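Local coordinates for cell division protein FtsI/penicillin binding protein 2 (Legionella pneumophila subsp. pneumophila ATCC 43290, PDB 4ZTK) that probably cross-links peptidoglycan peptides during cell division as a penicillin-binding D,D-transpeptidase, at residues Q26-Q31 with G44-A49; S80-F85 with F158-N163. All coordinates share one frame; numbering follows the deposited sequence.

Contact 1 of 2, residues Q26-Q31 with G44-A49; sequences QIVEKQ and GVIAIA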
ATOM      1  N   GLN A  26      17.388  -2.269 -11.576  1.00 37.94           N
ATOM      2  CA  GLN A  26      18.647  -2.476 -10.878  1.00 38.07           C
ATOM      3  C   GLN A  26      18.611  -1.875  -9.473  1.00 37.31           C
ATOM      4  O   GLN A  26      19.133  -2.460  -8.527  1.00 46.47           O
ATOM      5  CB  GLN A  26      19.796  -1.893 -11.697  1.00 44.67           C
ATOM      6  CG  GLN A  26      21.158  -2.181 -11.126  1.00 55.10           C
ATOM      7  CD  GLN A  26      22.244  -2.155 -12.181  1.00 61.97           C
ATOM      8  OE1 GLN A  26      22.189  -2.891 -13.171  1.00 64.40           O
ATOM      9  NE2 GLN A  26      23.238  -1.302 -11.979  1.00 63.90           N
ATOM     10  N   ILE A  27      17.984  -0.711  -9.344  1.00 36.19           N
ATOM     11  CA  ILE A  27      17.783  -0.087  -8.039  1.00 35.44           C
ATOM     12  C   ILE A  27      17.015  -0.994  -7.074  1.00 33.06           C
ATOM     13  O   ILE A  27      17.469  -1.250  -5.959  1.00 41.06           O
ATOM     14  CB  ILE A  27      17.039   1.254  -8.165  1.00 35.21           C
ATOM     15  CG1 ILE A  27      17.935   2.290  -8.847  1.00 41.98           C
ATOM     16  CG2 ILE A  27      16.580   1.748  -6.789  1.00 30.56           C
ATOM     17  CD1 ILE A  27      17.246   3.618  -9.119  1.00 40.83           C
ATOM     18  N   VAL A  28      15.862  -1.496  -7.500  1.00 30.10           N
ATOM     19  CA  VAL A  28      15.039  -2.291  -6.590  1.00 33.33           C
ATOM     20  C   VAL A  28      15.686  -3.645  -6.305  1.00 34.07           C
ATOM     21  O   VAL A  28      15.523  -4.210  -5.224  1.00 33.05           O
ATOM     22  CB  VAL A  28      13.588  -2.449  -7.096  1.00 32.04           C
ATOM     23  CG1 VAL A  28      12.912  -1.092  -7.157  1.00 30.50           C
ATOM     24  CG2 VAL A  28      13.548  -3.134  -8.465  1.00 32.91           C
ATOM     25  N   GLU A  29      16.438  -4.149  -7.277  1.00 28.56           N
ATOM     26  CA  GLU A  29      17.181  -5.392  -7.102  1.00 42.13           C
ATOM     27  C   GLU A  29      18.213  -5.300  -5.984  1.00 35.33           C
ATOM     28  O   GLU A  29      18.302  -6.199  -5.164  1.00 39.91           O
ATOM     29  CB  GLU A  29      17.840  -5.825  -8.414  1.00 43.08           C
ATOM     30  CG  GLU A  29      16.904  -6.575  -9.344  1.00 44.15           C
ATOM     31  CD  GLU A  29      17.505  -6.804 -10.718  1.00 53.13           C
ATOM     32  OE1 GLU A  29      18.513  -6.140 -11.041  1.00 55.45           O
ATOM     33  OE2 GLU A  29      16.973  -7.645 -11.473  1.00 55.27           O
ATOM     34  N   LYS A  30      18.980  -4.212  -5.945  1.00 32.99           N
ATOM     35  CA  LYS A  30      19.951  -4.000  -4.871  1.00 35.88           C
ATOM     36  C   LYS A  30      19.272  -3.807  -3.517  1.00 31.31           C
ATOM     37  O   LYS A  30      19.749  -4.306  -2.496  1.00 35.12           O
ATOM     38  CB  LYS A  30      20.824  -2.775  -5.152  1.00 36.02           C
ATOM     39  CG  LYS A  30      21.635  -2.860  -6.419  1.00 48.21           C
ATOM     40  CD  LYS A  30      22.550  -1.655  -6.583  1.00 61.96           C
ATOM     41  CE  LYS A  30      21.757  -0.367  -6.743  1.00 66.96           C
ATOM     42  NZ  LYS A  30      22.655   0.804  -6.954  1.00 68.42           N
ATOM     43  N   GLN A  31      18.175  -3.060  -3.509  1.00 31.38           N
ATOM     44  CA  GLN A  31      17.535  -2.671  -2.256  1.00 33.35           C
ATOM     45  C   GLN A  31      16.781  -3.806  -1.566  1.00 27.85           C
ATOM     46  O   GLN A  31      16.905  -3.980  -0.355  1.00 34.42           O
ATOM     47  CB  GLN A  31      16.607  -1.469  -2.465  1.00 34.63           C
ATOM     48  CG  GLN A  31      17.315  -0.181  -2.874  1.00 36.60           C
ATOM     49  CD  GLN A  31      18.191   0.396  -1.773  1.00 38.54           C
ATOM     50  OE1 GLN A  31      18.154  -0.054  -0.625  1.00 37.33           O
ATOM     51  NE2 GLN A  31      18.986   1.403  -2.121  1.00 33.90           N
ATOM     52  N   GLY A  44      10.879 -10.926   0.389  1.00 32.12           N
ATOM     53  CA  GLY A  44      10.536  -9.528   0.244  1.00 29.88           C
ATOM     54  C   GLY A  44      10.383  -9.176  -1.214  1.00 26.07           C
ATOM     55  O   GLY A  44      10.941  -9.846  -2.079  1.00 31.59           O
ATOM     56  N   VAL A  45       9.631  -8.120  -1.488  1.00 28.38           N
ATOM     57  CA  VAL A  45       9.387  -7.691  -2.854  1.00 32.05           C
ATOM     58  C   VAL A  45       9.260  -6.175  -2.908  1.00 30.66           C
ATOM     59  O   VAL A  45       8.732  -5.558  -1.984  1.00 30.08           O
ATOM     60  CB  VAL A  45       8.108  -8.352  -3.429  1.00 33.75           C
ATOM     61  CG1 VAL A  45       6.918  -8.126  -2.498  1.00 23.63           C
ATOM     62  CG2 VAL A  45       7.800  -7.835  -4.840  1.00 29.76           C
ATOM     63  N   ILE A  46       9.779  -5.578  -3.978  1.00 27.55           N
ATOM     64  CA  ILE A  46       9.547  -4.171  -4.266  1.00 27.32           C
ATOM     65  C   ILE A  46       9.024  -4.020  -5.688  1.00 28.29           C
ATOM     66  O   ILE A  46       9.549  -4.627  -6.625  1.00 29.79           O
ATOM     67  CB  ILE A  46      10.830  -3.335  -4.138  1.00 32.71           C
ATOM     68  CG1 ILE A  46      11.401  -3.437  -2.725  1.00 29.02           C
ATOM     69  CG2 ILE A  46      10.549  -1.881  -4.482  1.00 27.89           C
ATOM     70  CD1 ILE A  46      12.747  -2.764  -2.581  1.00 29.85           C
ATOM     71  N   ALA A  47       7.991  -3.205  -5.850  1.00 30.35           N
ATOM     72  CA  ALA A  47       7.472  -2.908  -7.174  1.00 34.47           C
ATOM     73  C   ALA A  47       7.363  -1.404  -7.370  1.00 29.08           C
ATOM     74  O   ALA A  47       7.070  -0.665  -6.427  1.00 25.63           O
ATOM     75  CB  ALA A  47       6.123  -3.585  -7.391  1.00 31.35           C
ATOM     76  N   ILE A  48       7.634  -0.959  -8.592  1.00 29.94           N
ATOM     77  CA  ILE A  48       7.474   0.439  -8.971  1.00 31.34           C
ATOM     78  C   ILE A  48       6.503   0.504 -10.139  1.00 31.46           C
ATOM     79  O   ILE A  48       6.535  -0.347 -11.015  1.00 30.45           O
ATOM     80  CB  ILE A  48       8.799   1.073  -9.430  1.00 30.14           C
ATOM     81  CG1 ILE A  48       9.959   0.656  -8.520  1.00 29.23           C
ATOM     82  CG2 ILE A  48       8.666   2.591  -9.516  1.00 31.41           C
ATOM     83  CD1 ILE A  48       9.876   1.183  -7.141  1.00 36.82           C
ATOM     84  N   ALA A  49       5.631   1.504 -10.139  1.00 30.69           N
ATOM     85  CA  ALA A  49       4.685   1.681 -11.229  1.00 30.69           C
ATOM     86  C   ALA A  49       4.667   3.133 -11.681  1.00 32.52           C
ATOM     87  O   ALA A  49       4.981   4.044 -10.912  1.00 28.64           O
ATOM     88  CB  ALA A  49       3.277   1.239 -10.809  1.00 25.72           C
TER
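Helix 26-31 runs nearly antiparallel to strand 44-49, their axes 8.6 Å apart at 160°, and Val28 sits against Ile46 with CA atoms 6.3 Å apart. This is a helix laid on one face of the antiparallel sheet of the penicillin-binding transpeptidase fold, and it illustrates how alternation along a strand sorts side chains: Ile46 and Ile48 point to this helix, whereas Val45 and Ala47 point away and meet helix 189-200 on the other face. A single methyl does most of the work. Val28 CG1 lies 3.7 Å from Ile46 CG2 and the same 3.7 Å from Ile48 CG1, so it spans two successive inward residues of the strand. In Ile46 the two branches divide the task: CG2, anti to the backbone N, meets Val28, while the longer branch (chi1 -59°) carries CD1 toward the next helical turn. There Gln31 contributes its aliphatic root, after which the chain bends at chi2 (-68°) and takes its amide away from the strand, NE2 making a weak hydrogen bond to Asp309 of helix 295-310. The neighbouring helix also reaches Ile46 through Val302. At the Gln31 end the contact is looser, CB standing 4.1 Å from Ile46 CD1.

Contact 2 of 2, residues S80-F85 with F158-N163; sequences STIKPF and FGFDMN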
ATOM      1  N   SER A  80      -3.825  -2.486   6.523  1.00 20.57           N
ATOM      2  CA  SER A  80      -4.138  -1.061   6.639  1.00 22.05           C
ATOM      3  C   SER A  80      -3.808  -0.201   5.404  1.00 23.53           C
ATOM      4  O   SER A  80      -4.165   0.977   5.367  1.00 26.08           O
ATOM      5  CB  SER A  80      -3.496  -0.465   7.898  1.00 24.59           C
ATOM      6  OG  SER A  80      -3.998  -1.093   9.068  1.00 39.08           O
ATOM      7  N   THR A  81      -3.147  -0.768   4.394  1.00 25.29           N
ATOM      8  CA  THR A  81      -2.951  -0.020   3.150  1.00 23.25           C
ATOM      9  C   THR A  81      -4.277   0.177   2.399  1.00 25.67           C
ATOM     10  O   THR A  81      -4.336   0.944   1.442  1.00 22.76           O
ATOM     11  CB  THR A  81      -1.886  -0.658   2.208  1.00 23.05           C
ATOM     12  OG1 THR A  81      -2.319  -1.960   1.785  1.00 21.01           O
ATOM     13  CG2 THR A  81      -0.536  -0.762   2.913  1.00 19.50           C
ATOM     14  N   ILE A  82      -5.337  -0.496   2.852  1.00 26.42           N
ATOM     15  CA  ILE A  82      -6.681  -0.264   2.307  1.00 25.74           C
ATOM     16  C   ILE A  82      -7.287   1.040   2.833  1.00 27.20           C
ATOM     17  O   ILE A  82      -8.156   1.625   2.193  1.00 24.21           O
ATOM     18  CB  ILE A  82      -7.658  -1.421   2.641  1.00 26.95           C
ATOM     19  CG1 ILE A  82      -8.904  -1.362   1.755  1.00 29.29           C
ATOM     20  CG2 ILE A  82      -8.108  -1.370   4.106  1.00 24.29           C
ATOM     21  CD1 ILE A  82      -8.618  -1.485   0.311  1.00 36.58           C
ATOM     22  N   LYS A  83      -6.828   1.483   4.002  1.00 25.06           N
ATOM     23  CA  LYS A  83      -7.452   2.602   4.715  1.00 24.79           C
ATOM     24  C   LYS A  83      -7.647   3.893   3.904  1.00 24.44           C
ATOM     25  O   LYS A  83      -8.706   4.513   4.002  1.00 27.22           O
ATOM     26  CB  LYS A  83      -6.727   2.887   6.043  1.00 25.25           C
ATOM     27  CG  LYS A  83      -7.035   1.873   7.152  1.00 28.30           C
ATOM     28  CD  LYS A  83      -6.224   2.156   8.416  1.00 30.08           C
ATOM     29  CE  LYS A  83      -6.781   1.406   9.629  1.00 32.83           C
ATOM     30  NZ  LYS A  83      -6.763  -0.074   9.455  1.00 27.86           N
ATOM     31  N   PRO A  84      -6.635   4.310   3.111  1.00 22.94           N
ATOM     32  CA  PRO A  84      -6.839   5.508   2.282  1.00 22.78           C
ATOM     33  C   PRO A  84      -8.036   5.407   1.340  1.00 25.17           C
ATOM     34  O   PRO A  84      -8.689   6.420   1.083  1.00 26.74           O
ATOM     35  CB  PRO A  84      -5.548   5.586   1.459  1.00 26.92           C
ATOM     36  CG  PRO A  84      -4.520   4.969   2.335  1.00 28.08           C
ATOM     37  CD  PRO A  84      -5.236   3.839   3.044  1.00 23.62           C
ATOM     38  N   PHE A  85      -8.320   4.206   0.842  1.00 22.57           N
ATOM     39  CA  PHE A  85      -9.431   4.010  -0.088  1.00 23.12           C
ATOM     40  C   PHE A  85     -10.783   4.001   0.627  1.00 30.22           C
ATOM     41  O   PHE A  85     -11.782   4.489   0.087  1.00 27.84           O
ATOM     42  CB  PHE A  85      -9.222   2.735  -0.908  1.00 24.23           C
ATOM     43  CG  PHE A  85      -7.917   2.721  -1.662  1.00 27.32           C
ATOM     44  CD1 PHE A  85      -7.818   3.316  -2.910  1.00 21.20           C
ATOM     45  CD2 PHE A  85      -6.787   2.135  -1.112  1.00 24.76           C
ATOM     46  CE1 PHE A  85      -6.613   3.315  -3.606  1.00 27.21           C
ATOM     47  CE2 PHE A  85      -5.577   2.129  -1.799  1.00 27.92           C
ATOM     48  CZ  PHE A  85      -5.495   2.723  -3.055  1.00 19.96           C
ATOM     49  N   PHE A 158     -11.669   1.159  -7.497  1.00 30.33           N
ATOM     50  CA  PHE A 158     -10.239   1.344  -7.257  1.00 27.83           C
ATOM     51  C   PHE A 158      -9.408   0.112  -7.626  1.00 37.15           C
ATOM     52  O   PHE A 158      -8.179   0.130  -7.509  1.00 28.49           O
ATOM     53  CB  PHE A 158      -9.967   1.704  -5.792  1.00 32.64           C
ATOM     54  CG  PHE A 158     -10.058   3.176  -5.501  1.00 29.76           C
ATOM     55  CD1 PHE A 158      -9.129   4.058  -6.026  1.00 27.64           C
ATOM     56  CD2 PHE A 158     -11.062   3.672  -4.680  1.00 34.48           C
ATOM     57  CE1 PHE A 158      -9.202   5.415  -5.752  1.00 33.58           C
ATOM     58  CE2 PHE A 158     -11.144   5.030  -4.398  1.00 36.07           C
ATOM     59  CZ  PHE A 158     -10.214   5.903  -4.939  1.00 33.66           C
ATOM     60  N   GLY A 159     -10.077  -0.960  -8.044  1.00 31.68           N
ATOM     61  CA  GLY A 159      -9.384  -2.164  -8.466  1.00 30.43           C
ATOM     62  C   GLY A 159      -9.342  -3.254  -7.411  1.00 39.47           C
ATOM     63  O   GLY A 159      -8.615  -4.235  -7.561  1.00 40.30           O
ATOM     64  N   PHE A 160     -10.115  -3.091  -6.340  1.00 29.24           N
ATOM     65  CA  PHE A 160     -10.162  -4.102  -5.290  1.00 29.46           C
ATOM     66  C   PHE A 160     -11.260  -5.141  -5.525  1.00 33.74           C
ATOM     67  O   PHE A 160     -12.372  -4.814  -5.942  1.00 33.64           O
ATOM     68  CB  PHE A 160     -10.340  -3.457  -3.909  1.00 26.99           C
ATOM     69  CG  PHE A 160      -9.153  -2.665  -3.460  1.00 27.30           C
ATOM     70  CD1 PHE A 160      -8.065  -3.296  -2.881  1.00 28.74           C
ATOM     71  CD2 PHE A 160      -9.116  -1.290  -3.628  1.00 24.59           C
ATOM     72  CE1 PHE A 160      -6.958  -2.567  -2.466  1.00 32.56           C
ATOM     73  CE2 PHE A 160      -8.012  -0.552  -3.217  1.00 26.10           C
ATOM     74  CZ  PHE A 160      -6.930  -1.192  -2.637  1.00 27.02           C
ATOM     75  N   ASP A 161     -10.932  -6.395  -5.241  1.00 30.40           N
ATOM     76  CA  ASP A 161     -11.896  -7.486  -5.278  1.00 31.98           C
ATOM     77  C   ASP A 161     -12.787  -7.428  -4.039  1.00 34.17           C
ATOM     78  O   ASP A 161     -12.364  -7.789  -2.947  1.00 35.59           O
ATOM     79  CB  ASP A 161     -11.147  -8.819  -5.323  1.00 32.65           C
ATOM     80  CG  ASP A 161     -12.071 -10.030  -5.366  1.00 37.65           C
ATOM     81  OD1 ASP A 161     -13.309  -9.897  -5.228  1.00 40.47           O
ATOM     82  OD2 ASP A 161     -11.533 -11.141  -5.538  1.00 40.28           O
HETATM   83  N   MSE A 162     -14.026  -6.988  -4.216  1.00 36.20           N
HETATM   84  CA  MSE A 162     -14.980  -6.951  -3.116  1.00 30.14           C
HETATM   85  C   MSE A 162     -16.025  -8.045  -3.299  1.00 40.54           C
HETATM   86  O   MSE A 162     -17.157  -7.927  -2.825  1.00 44.62           O
HETATM   87  CB  MSE A 162     -15.644  -5.579  -3.044  1.00 30.48           C
HETATM   88  CG  MSE A 162     -14.644  -4.434  -3.020  1.00 28.38           C
HETATM   89 SE   MSE A 162     -13.488  -4.486  -1.445  0.65 39.52          SE
HETATM   90  CE  MSE A 162     -14.793  -3.894  -0.119  1.00 27.78           C
ATOM     91  N   ASN A 163     -15.634  -9.115  -3.987  1.00 42.70           N
ATOM     92  CA  ASN A 163     -16.560 -10.204  -4.290  1.00 48.98           C
ATOM     93  C   ASN A 163     -16.123 -11.570  -3.769  1.00 47.64           C
ATOM     94  O   ASN A 163     -16.921 -12.282  -3.174  1.00 49.68           O
ATOM     95  CB  ASN A 163     -16.832 -10.275  -5.794  1.00 60.42           C
ATOM     96  CG  ASN A 163     -17.873  -9.267  -6.246  1.00 74.65           C
ATOM     97  OD1 ASN A 163     -17.571  -8.089  -6.441  1.00 75.46           O
ATOM     98  ND2 ASN A 163     -19.109  -9.729  -6.416  1.00 81.00           N
TER
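Phe160, Phe85 and Phe158 make an aromatic cluster of two T-shaped pairs with Phe85 in the middle. Phe160 presents CE2 over the centre of the Phe85 ring, 3.6 Å from Phe85 CG, with the planes at 67°. Phe85 in turn brings CD1 to within 3.4 Å of Phe158 CG, edge-to-face at 68° and offset toward the rim. Ile82 adds a CH-pi contact: its CG1 is anti to the backbone N (chi1 -164°), and CD1 stands 3.4 Å from the centroid of Phe160, near the ring normal. Ile82 and Phe85 thus put hydrocarbon behind the probable active-site residues Ser80 and Lys83, which fit the SxxK pattern of penicillin-binding proteins, the serine being the probable nucleophile. Lys83 NZ donates to Ser80 OG at 3.0 Å and also to Asn136; this polar pair, beside Lys248 of strand 246-253, takes no part in the aromatic packing. Gly159, directly after Phe158, ends helix 148-157 in a Schellman motif with positive phi. Selenomethionine Met162 is still buried, against Leu155 and Thr156, so the loose side is confined to partly exposed Asp161 and exposed, poorly ordered Asn163, whose N donates to Asp161 OD1 at 2.7 Å, forming an Asx turn.

Overall arrangement
The two contacts sit in different parts of the fold, one in the sheet with its covering helices and the other in the helical part. Contact 1 comes first along the chain and is complete before contact 2 begins; their centres lie 23 Å apart on opposite sides of the chain's centre, with nearest atoms about 12 Å apart. Contact 1 packs helix 22-38 on the face of the five-stranded sheet opposite helix 189-200, while contact 2 joins the start of helix 83-92 to the loop after helix 148-157. Helix 189-200 links them: it packs on strand 43-49 and also touches Phe85 and Phe160. Contact 2 holds the serine and lysine of the probable SxxK active site; contact 1 lies away from it.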